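MAU2 chromatid cohesion factor homolog (Saccharomyces cerevisiae, PDB 4XDN) forms a complex with SCC2 that is required for the association of cohesin with chromosomes in sister chromatid cohesion. Local coordinates at residues Tyr332-Tyr337 and Lys559-Leu564; Cys266-Ile271 and Gln496-Trp501. All coordinates share one frame; numbering follows the deposited sequence.

Contact 1. Residues Tyr332-Tyr337 and Lys559-Leu564; sequences YIVNCY and KKALLL. With SO4 (sulfate ion), chain F.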
ATOM      1  N   TYR A 332      -0.063 -13.697   9.959  1.00 32.95           N
ATOM      2  CA  TYR A 332      -0.439 -14.622  11.025  1.00 36.08           C
ATOM      3  C   TYR A 332      -1.707 -14.206  11.771  1.00 36.83           C
ATOM      4  O   TYR A 332      -2.179 -14.939  12.643  1.00 37.93           O
ATOM      5  CB  TYR A 332       0.698 -14.756  12.043  1.00 38.08           C
ATOM      6  CG  TYR A 332       1.987 -15.352  11.515  1.00 39.74           C
ATOM      7  CD1 TYR A 332       1.999 -16.180  10.402  1.00 40.08           C
ATOM      8  CD2 TYR A 332       3.194 -15.093  12.151  1.00 40.10           C
ATOM      9  CE1 TYR A 332       3.180 -16.725   9.934  1.00 39.55           C
ATOM     10  CE2 TYR A 332       4.376 -15.633  11.690  1.00 39.44           C
ATOM     11  CZ  TYR A 332       4.365 -16.447  10.582  1.00 38.18           C
ATOM     12  OH  TYR A 332       5.545 -16.983  10.123  1.00 37.81           O
ATOM     13  N   ILE A 333      -2.250 -13.034  11.450  1.00 33.51           N
ATOM     14  CA  ILE A 333      -3.422 -12.516  12.156  1.00 34.76           C
ATOM     15  C   ILE A 333      -4.573 -13.514  12.124  1.00 36.18           C
ATOM     16  O   ILE A 333      -5.182 -13.802  13.156  1.00 36.21           O
ATOM     17  CB  ILE A 333      -3.915 -11.184  11.551  1.00 35.44           C
ATOM     18  CG1 ILE A 333      -2.818 -10.117  11.610  1.00 34.61           C
ATOM     19  CG2 ILE A 333      -5.178 -10.695  12.263  1.00 34.30           C
ATOM     20  CD1 ILE A 333      -2.503  -9.601  12.996  1.00 39.11           C
ATOM     21  N   VAL A 334      -4.863 -14.035  10.934  1.00 35.80           N
ATOM     22  CA  VAL A 334      -6.004 -14.925  10.735  1.00 37.61           C
ATOM     23  C   VAL A 334      -5.877 -16.182  11.591  1.00 39.15           C
ATOM     24  O   VAL A 334      -6.877 -16.749  12.024  1.00 44.83           O
ATOM     25  CB  VAL A 334      -6.157 -15.317   9.240  1.00 47.31           C
ATOM     26  CG1 VAL A 334      -4.974 -16.163   8.766  1.00 48.14           C
ATOM     27  CG2 VAL A 334      -7.473 -16.041   9.005  1.00 46.75           C
ATOM     28  N   ASN A 335      -4.643 -16.606  11.847  1.00 39.14           N
ATOM     29  CA  ASN A 335      -4.402 -17.767  12.697  1.00 42.86           C
ATOM     30  C   ASN A 335      -4.901 -17.506  14.121  1.00 46.25           C
ATOM     31  O   ASN A 335      -5.545 -18.364  14.726  1.00 51.20           O
ATOM     32  CB  ASN A 335      -2.916 -18.126  12.703  1.00 42.14           C
ATOM     33  CG  ASN A 335      -2.403 -18.520  11.332  1.00 41.34           C
ATOM     34  OD1 ASN A 335      -1.955 -17.680  10.551  1.00 37.21           O
ATOM     35  ND2 ASN A 335      -2.463 -19.812  11.036  1.00 42.94           N
ATOM     36  N   CYS A 336      -4.573 -16.327  14.649  1.00 44.46           N
ATOM     37  CA  CYS A 336      -5.250 -15.747  15.816  1.00 42.65           C
ATOM     38  C   CYS A 336      -4.969 -16.422  17.164  1.00 44.63           C
ATOM     39  O   CYS A 336      -4.329 -15.832  18.031  1.00 45.67           O
ATOM     40  CB  CYS A 336      -6.764 -15.740  15.572  1.00 42.97           C
ATOM     41  SG  CYS A 336      -7.729 -14.996  16.890  1.00 53.30           S
ATOM     42  N   TYR A 337      -5.464 -17.642  17.349  1.00 45.38           N
ATOM     43  CA  TYR A 337      -5.484 -18.273  18.671  1.00 48.95           C
ATOM     44  C   TYR A 337      -4.296 -19.203  18.925  1.00 51.60           C
ATOM     45  O   TYR A 337      -3.982 -19.520  20.073  1.00 51.14           O
ATOM     46  CB  TYR A 337      -6.786 -19.059  18.848  1.00 48.86           C
ATOM     47  CG  TYR A 337      -6.925 -20.207  17.876  1.00 51.91           C
ATOM     48  CD1 TYR A 337      -7.449 -20.008  16.605  1.00 51.39           C
ATOM     49  CD2 TYR A 337      -6.524 -21.488  18.224  1.00 54.49           C
ATOM     50  CE1 TYR A 337      -7.569 -21.049  15.711  1.00 53.91           C
ATOM     51  CE2 TYR A 337      -6.643 -22.537  17.336  1.00 56.68           C
ATOM     52  CZ  TYR A 337      -7.167 -22.313  16.083  1.00 57.10           C
ATOM     53  OH  TYR A 337      -7.286 -23.357  15.199  1.00 61.05           O
ATOM     54  N   LYS A 559      -5.367 -21.485   4.900  1.00 46.72           N
ATOM     55  CA  LYS A 559      -4.751 -21.187   6.182  1.00 49.37           C
ATOM     56  C   LYS A 559      -5.729 -21.570   7.284  1.00 47.12           C
ATOM     57  O   LYS A 559      -6.936 -21.640   7.052  1.00 46.35           O
ATOM     58  CB  LYS A 559      -4.375 -19.711   6.287  1.00 53.32           C
ATOM     59  CG  LYS A 559      -2.996 -19.376   5.738  1.00 60.64           C
ATOM     60  CD  LYS A 559      -2.612 -17.934   6.031  1.00 65.79           C
ATOM     61  CE  LYS A 559      -2.321 -17.709   7.511  1.00 69.25           C
ATOM     62  NZ  LYS A 559      -0.972 -18.198   7.923  1.00 72.15           N
ATOM     63  N   LYS A 560      -5.214 -21.816   8.483  1.00 46.38           N
ATOM     64  CA  LYS A 560      -6.047 -22.305   9.575  1.00 45.77           C
ATOM     65  C   LYS A 560      -6.936 -21.203  10.146  1.00 43.67           C
ATOM     66  O   LYS A 560      -6.908 -20.927  11.344  1.00 45.61           O
ATOM     67  CB  LYS A 560      -5.174 -22.904  10.678  1.00 48.43           C
ATOM     68  CG  LYS A 560      -4.246 -24.013  10.186  1.00 53.63           C
ATOM     69  CD  LYS A 560      -3.322 -24.531  11.282  1.00 59.83           C
ATOM     70  CE  LYS A 560      -2.484 -23.416  11.894  1.00 64.77           C
ATOM     71  NZ  LYS A 560      -1.162 -23.899  12.381  1.00 69.37           N
ATOM     72  N   ALA A 561      -7.720 -20.570   9.279  1.00 39.29           N
ATOM     73  CA  ALA A 561      -8.767 -19.666   9.721  1.00 37.03           C
ATOM     74  C   ALA A 561      -9.852 -20.503  10.379  1.00 35.48           C
ATOM     75  O   ALA A 561     -10.493 -21.316   9.715  1.00 35.35           O
ATOM     76  CB  ALA A 561      -9.324 -18.871   8.557  1.00 37.15           C
ATOM     77  N   LEU A 562     -10.049 -20.306  11.679  1.00 34.81           N
ATOM     78  CA  LEU A 562     -10.920 -21.176  12.460  1.00 32.30           C
ATOM     79  C   LEU A 562     -12.322 -21.288  11.879  1.00 31.42           C
ATOM     80  O   LEU A 562     -12.773 -22.387  11.560  1.00 30.23           O
ATOM     81  CB  LEU A 562     -11.018 -20.685  13.903  1.00 32.31           C
ATOM     82  CG  LEU A 562     -11.861 -21.570  14.827  1.00 32.29           C
ATOM     83  CD1 LEU A 562     -11.203 -22.929  15.019  1.00 31.16           C
ATOM     84  CD2 LEU A 562     -12.079 -20.887  16.158  1.00 33.59           C
ATOM     85  N   LEU A 563     -13.010 -20.156  11.752  1.00 30.58           N
ATOM     86  CA  LEU A 563     -14.396 -20.162  11.296  1.00 31.70           C
ATOM     87  C   LEU A 563     -14.514 -20.801   9.917  1.00 32.81           C
ATOM     88  O   LEU A 563     -15.435 -21.577   9.662  1.00 31.82           O
ATOM     89  CB  LEU A 563     -14.966 -18.741  11.263  1.00 31.97           C
ATOM     90  CG  LEU A 563     -16.407 -18.619  10.751  1.00 31.47           C
ATOM     91  CD1 LEU A 563     -17.371 -19.429  11.607  1.00 33.30           C
ATOM     92  CD2 LEU A 563     -16.841 -17.168  10.698  1.00 30.88           C
ATOM     93  N   LEU A 564     -13.572 -20.481   9.037  1.00 33.58           N
ATOM     94  CA  LEU A 564     -13.592 -21.011   7.683  1.00 33.68           C
ATOM     95  C   LEU A 564     -13.410 -22.524   7.697  1.00 34.84           C
ATOM     96  O   LEU A 564     -14.164 -23.251   7.051  1.00 32.12           O
ATOM     97  CB  LEU A 564     -12.503 -20.356   6.831  1.00 35.06           C
ATOM     98  CG  LEU A 564     -12.477 -20.757   5.354  1.00 38.58           C
ATOM     99  CD1 LEU A 564     -13.769 -20.363   4.657  1.00 37.00           C
ATOM    100  CD2 LEU A 564     -11.285 -20.129   4.656  1.00 40.12           C
TER
HETATM  101  S   SO4 F 704      -1.337 -22.077   8.363  1.00 57.12           S
HETATM  102  O1  SO4 F 704      -0.665 -22.871   9.387  1.00 56.18           O
HETATM  103  O2  SO4 F 704      -0.369 -21.185   7.732  1.00 58.17           O
HETATM  104  O3  SO4 F 704      -1.907 -22.967   7.356  1.00 60.75           O
HETATM  105  O4  SO4 F 704      -2.407 -21.291   8.969  1.00 55.67           O
HETATM  106  O   HOH W   1      -9.229 -17.610  12.752  1.00 25.64           O
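The interhelical turn of residues 332-337, between helices 317-331 and 339-360, meets the N-terminal approach to helix 562-575 through V334 and N335 against K559 to A561. K559 bends at its last two torsions, bringing its ammonium to the N335 amide. K559 NZ donates to N335 OD1 at 2.9 Å, in the carbonyl plane and on a lone pair, while the two side chains cross at about a right angle. A sulfate, probably from the crystallisation liquor, sits beside this pair. K559 NZ reaches its O2 at 3.1 Å, and the K560 backbone N gives O4 a nearly straight bond of 2.9 Å (177°). N335 ND2 also donates to O4, but that bond is so short that its exact length is doubtful. The lysine's bond favours this orientation of the N335 amide, with ND2 turned to the ion. Alongside, V334 splits its methyls: CG1 presses on K559 CE at 3.3 Å, and CG2, anti to the backbone N, meets A561 CB at 3.4 Å, both closer than usual for carbon pairs. Farther on, the ring of Y337 brings CE1 to L562 CB at 3.9 Å. One water links the backbones, donating to V334 O (2.6 Å) and accepting from L562 N. K560 centres an inverse gamma turn and A561 is the N-cap; the whole is an interhelical turn packed on a helix start in a largely helical protein.

Contact 2. Residues Cys266-Ile271 and Gln496-Trp501; sequences CKDGNI and QFNPIW
N498, the N-cap of helix 499-513, meets the Schellman motif at the end of helix 250-266, where C266, K267 and D268 turn out of the helix. The side chain leaves the backbone toward the turn, and CG lies anti to N (chi1 -177°). N498 CB lies 4.1 Å from C266 O, and beyond CG the amide divides its work. N498 OD1 faces back into its own helix and accepts from W501 N at 3.2 Å, a capping bond whose donor stands above the carbonyl plane; the same oxygen lies in the plane of the W501 indole, at its edge. ND2 goes across and donates twice, both acceptors close to the amide plane. N498 ND2 reaches C266 O at 2.8 Å from above its carbonyl plane. To D268 OD2, N498 ND2 gives an almost straight bond of 3.0 Å (173°) on the anti side of the carboxylate, although carboxylate and amide planes stand 82° apart. A leucine here would probably leave C266 O and the D268 carboxylate without their shared donor and W501 N without its cap. The aspartate also meets carbon: I500, in the first turn of the helix, crosses it at about a right angle and sets CD1 3.6 Å from D268 CG. Beside the amide, the proline ring that begins the helix rests on the turn, P499 CD 3.5 Å from K267 O.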
ATOM      1  N   CYS A 266      -1.139 -11.533  -0.110  1.00 36.24           N
ATOM      2  CA  CYS A 266      -2.375 -11.228  -0.818  1.00 38.81           C
ATOM      3  C   CYS A 266      -3.124 -12.489  -1.250  1.00 36.78           C
ATOM      4  O   CYS A 266      -4.351 -12.479  -1.359  1.00 33.70           O
ATOM      5  CB  CYS A 266      -2.076 -10.354  -2.039  1.00 40.51           C
ATOM      6  SG  CYS A 266      -1.614  -8.652  -1.622  1.00 40.90           S
ATOM      7  N   LYS A 267      -2.386 -13.566  -1.494  1.00 33.75           N
ATOM      8  CA  LYS A 267      -2.988 -14.840  -1.878  1.00 38.13           C
ATOM      9  C   LYS A 267      -3.103 -15.786  -0.682  1.00 39.21           C
ATOM     10  O   LYS A 267      -3.524 -16.935  -0.832  1.00 39.90           O
ATOM     11  CB  LYS A 267      -2.166 -15.502  -2.985  1.00 43.07           C
ATOM     12  CG  LYS A 267      -0.834 -16.055  -2.511  1.00 46.17           C
ATOM     13  CD  LYS A 267       0.055 -16.470  -3.672  1.00 50.37           C
ATOM     14  CE  LYS A 267      -0.582 -17.573  -4.501  1.00 54.18           C
ATOM     15  NZ  LYS A 267       0.375 -18.139  -5.487  1.00 58.85           N
ATOM     16  N   ASP A 268      -2.734 -15.292   0.499  1.00 38.06           N
ATOM     17  CA  ASP A 268      -2.705 -16.102   1.713  1.00 38.31           C
ATOM     18  C   ASP A 268      -1.944 -17.408   1.486  1.00 39.11           C
ATOM     19  O   ASP A 268      -2.403 -18.488   1.858  1.00 38.60           O
ATOM     20  CB  ASP A 268      -4.129 -16.382   2.208  1.00 38.76           C
ATOM     21  CG  ASP A 268      -4.694 -15.238   3.028  1.00 39.35           C
ATOM     22  OD1 ASP A 268      -4.167 -14.987   4.132  1.00 38.52           O
ATOM     23  OD2 ASP A 268      -5.670 -14.601   2.581  1.00 40.12           O
ATOM     24  N   GLY A 269      -0.776 -17.296   0.861  1.00 36.93           N
ATOM     25  CA  GLY A 269       0.098 -18.435   0.658  1.00 40.10           C
ATOM     26  C   GLY A 269       1.064 -18.592   1.817  1.00 42.14           C
ATOM     27  O   GLY A 269       1.084 -17.768   2.733  1.00 42.35           O
ATOM     28  N   ASN A 270       1.865 -19.651   1.779  1.00 43.39           N
ATOM     29  CA  ASN A 270       2.868 -19.890   2.809  1.00 46.49           C
ATOM     30  C   ASN A 270       4.110 -19.035   2.570  1.00 45.36           C
ATOM     31  O   ASN A 270       4.591 -18.937   1.441  1.00 48.33           O
ATOM     32  CB  ASN A 270       3.243 -21.371   2.849  1.00 52.55           C
ATOM     33  CG  ASN A 270       4.003 -21.744   4.104  1.00 56.09           C
ATOM     34  OD1 ASN A 270       5.224 -21.605   4.167  1.00 55.87           O
ATOM     35  ND2 ASN A 270       3.281 -22.214   5.116  1.00 59.19           N
ATOM     36  N   ILE A 271       4.624 -18.423   3.635  1.00 43.37           N
ATOM     37  CA  ILE A 271       5.753 -17.495   3.535  1.00 41.33           C
ATOM     38  C   ILE A 271       7.066 -18.077   4.058  1.00 42.49           C
ATOM     39  O   ILE A 271       8.074 -17.373   4.119  1.00 42.11           O
ATOM     40  CB  ILE A 271       5.473 -16.184   4.308  1.00 38.82           C
ATOM     41  CG1 ILE A 271       5.244 -16.467   5.797  1.00 38.62           C
ATOM     42  CG2 ILE A 271       4.276 -15.461   3.711  1.00 38.35           C
ATOM     43  CD1 ILE A 271       5.242 -15.225   6.665  1.00 37.10           C
ATOM     44  N   GLN A 496      -9.709 -13.374  -6.581  1.00 41.95           N
ATOM     45  CA  GLN A 496     -10.312 -14.527  -7.242  1.00 45.92           C
ATOM     46  C   GLN A 496      -9.348 -15.708  -7.248  1.00 46.74           C
ATOM     47  O   GLN A 496      -9.752 -16.843  -7.488  1.00 48.70           O
ATOM     48  CB  GLN A 496     -10.718 -14.178  -8.676  1.00 47.98           C
ATOM     49  CG  GLN A 496      -9.545 -13.867  -9.592  1.00 48.73           C
ATOM     50  CD  GLN A 496      -9.984 -13.368 -10.956  1.00 53.15           C
ATOM     51  OE1 GLN A 496     -10.443 -14.144 -11.793  1.00 56.83           O
ATOM     52  NE2 GLN A 496      -9.845 -12.068 -11.184  1.00 52.16           N
ATOM     53  N   PHE A 497      -8.073 -15.429  -6.991  1.00 44.61           N
ATOM     54  CA  PHE A 497      -7.050 -16.466  -6.921  1.00 44.63           C
ATOM     55  C   PHE A 497      -6.636 -16.736  -5.478  1.00 42.99           C
ATOM     56  O   PHE A 497      -5.673 -17.460  -5.229  1.00 43.56           O
ATOM     57  CB  PHE A 497      -5.831 -16.063  -7.749  1.00 46.43           C
ATOM     58  CG  PHE A 497      -6.163 -15.687  -9.165  1.00 49.19           C
ATOM     59  CD1 PHE A 497      -6.710 -16.619 -10.032  1.00 49.36           C
ATOM     60  CD2 PHE A 497      -5.925 -14.404  -9.628  1.00 49.89           C
ATOM     61  CE1 PHE A 497      -7.017 -16.276 -11.335  1.00 51.94           C
ATOM     62  CE2 PHE A 497      -6.229 -14.057 -10.932  1.00 51.64           C
ATOM     63  CZ  PHE A 497      -6.775 -14.995 -11.785  1.00 52.62           C
ATOM     64  N   ASN A 498      -7.367 -16.145  -4.536  1.00 40.71           N
ATOM     65  CA  ASN A 498      -7.134 -16.368  -3.115  1.00 41.03           C
ATOM     66  C   ASN A 498      -8.086 -17.456  -2.610  1.00 40.72           C
ATOM     67  O   ASN A 498      -9.303 -17.266  -2.632  1.00 42.16           O
ATOM     68  CB  ASN A 498      -7.322 -15.065  -2.331  1.00 40.12           C
ATOM     69  CG  ASN A 498      -7.024 -15.221  -0.850  1.00 37.93           C
ATOM     70  OD1 ASN A 498      -7.590 -16.078  -0.176  1.00 34.13           O
ATOM     71  ND2 ASN A 498      -6.128 -14.385  -0.336  1.00 37.88           N
ATOM     72  N   PRO A 499      -7.542 -18.602  -2.156  1.00 39.49           N
ATOM     73  CA  PRO A 499      -8.410 -19.731  -1.792  1.00 40.39           C
ATOM     74  C   PRO A 499      -9.357 -19.430  -0.630  1.00 38.40           C
ATOM     75  O   PRO A 499     -10.492 -19.908  -0.648  1.00 38.44           O
ATOM     76  CB  PRO A 499      -7.414 -20.834  -1.416  1.00 40.55           C
ATOM     77  CG  PRO A 499      -6.155 -20.129  -1.080  1.00 41.33           C
ATOM     78  CD  PRO A 499      -6.117 -18.921  -1.957  1.00 40.13           C
ATOM     79  N   ILE A 500      -8.907 -18.659   0.355  1.00 36.74           N
ATOM     80  CA  ILE A 500      -9.776 -18.251   1.456  1.00 37.41           C
ATOM     81  C   ILE A 500     -10.989 -17.506   0.909  1.00 35.49           C
ATOM     82  O   ILE A 500     -12.120 -17.759   1.320  1.00 34.64           O
ATOM     83  CB  ILE A 500      -9.027 -17.360   2.481  1.00 40.48           C
ATOM     84  CG1 ILE A 500      -8.057 -18.218   3.300  1.00 42.48           C
ATOM     85  CG2 ILE A 500     -10.013 -16.635   3.411  1.00 38.51           C
ATOM     86  CD1 ILE A 500      -7.234 -17.448   4.317  1.00 42.60           C
ATOM     87  N   TRP A 501     -10.748 -16.598  -0.028  1.00 33.18           N
ATOM     88  CA  TRP A 501     -11.820 -15.808  -0.615  1.00 35.68           C
ATOM     89  C   TRP A 501     -12.709 -16.651  -1.518  1.00 36.54           C
ATOM     90  O   TRP A 501     -13.931 -16.565  -1.441  1.00 35.36           O
ATOM     91  CB  TRP A 501     -11.244 -14.626  -1.397  1.00 37.53           C
ATOM     92  CG  TRP A 501     -10.915 -13.461  -0.526  1.00 38.06           C
ATOM     93  CD1 TRP A 501      -9.831 -13.329   0.291  1.00 39.48           C
ATOM     94  CD2 TRP A 501     -11.680 -12.260  -0.375  1.00 39.00           C
ATOM     95  NE1 TRP A 501      -9.872 -12.119   0.940  1.00 40.31           N
ATOM     96  CE2 TRP A 501     -10.999 -11.444   0.549  1.00 39.78           C
ATOM     97  CE3 TRP A 501     -12.875 -11.796  -0.931  1.00 41.67           C
ATOM     98  CZ2 TRP A 501     -11.470 -10.191   0.929  1.00 41.26           C
ATOM     99  CZ3 TRP A 501     -13.342 -10.551  -0.556  1.00 44.71           C
ATOM    100  CH2 TRP A 501     -12.641  -9.763   0.366  1.00 44.47           C
TER

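Overall arrangement
The centres of the two contacts lie about 13 Å apart, and their segments alternate along the chain: 266-271, 332-337, 496-501, 559-564. Each joins a turn between helices of the earlier part to the start of a later helix, 562-575 in contact 1 and 499-513 in contact 2. They also touch directly. K559 CD of contact 1 packs 3.8 Å from D268 OD1 of contact 2, and L564 CD2 meets I500 CG2 at 3.9 Å, so the first turns of helices 499-513 and 562-575 touch. The chain of another protein packs on residues of both contacts, including V334, A561, I500 and W501, so this junction of distant parts of the chain also contributes to the surface that holds a partner.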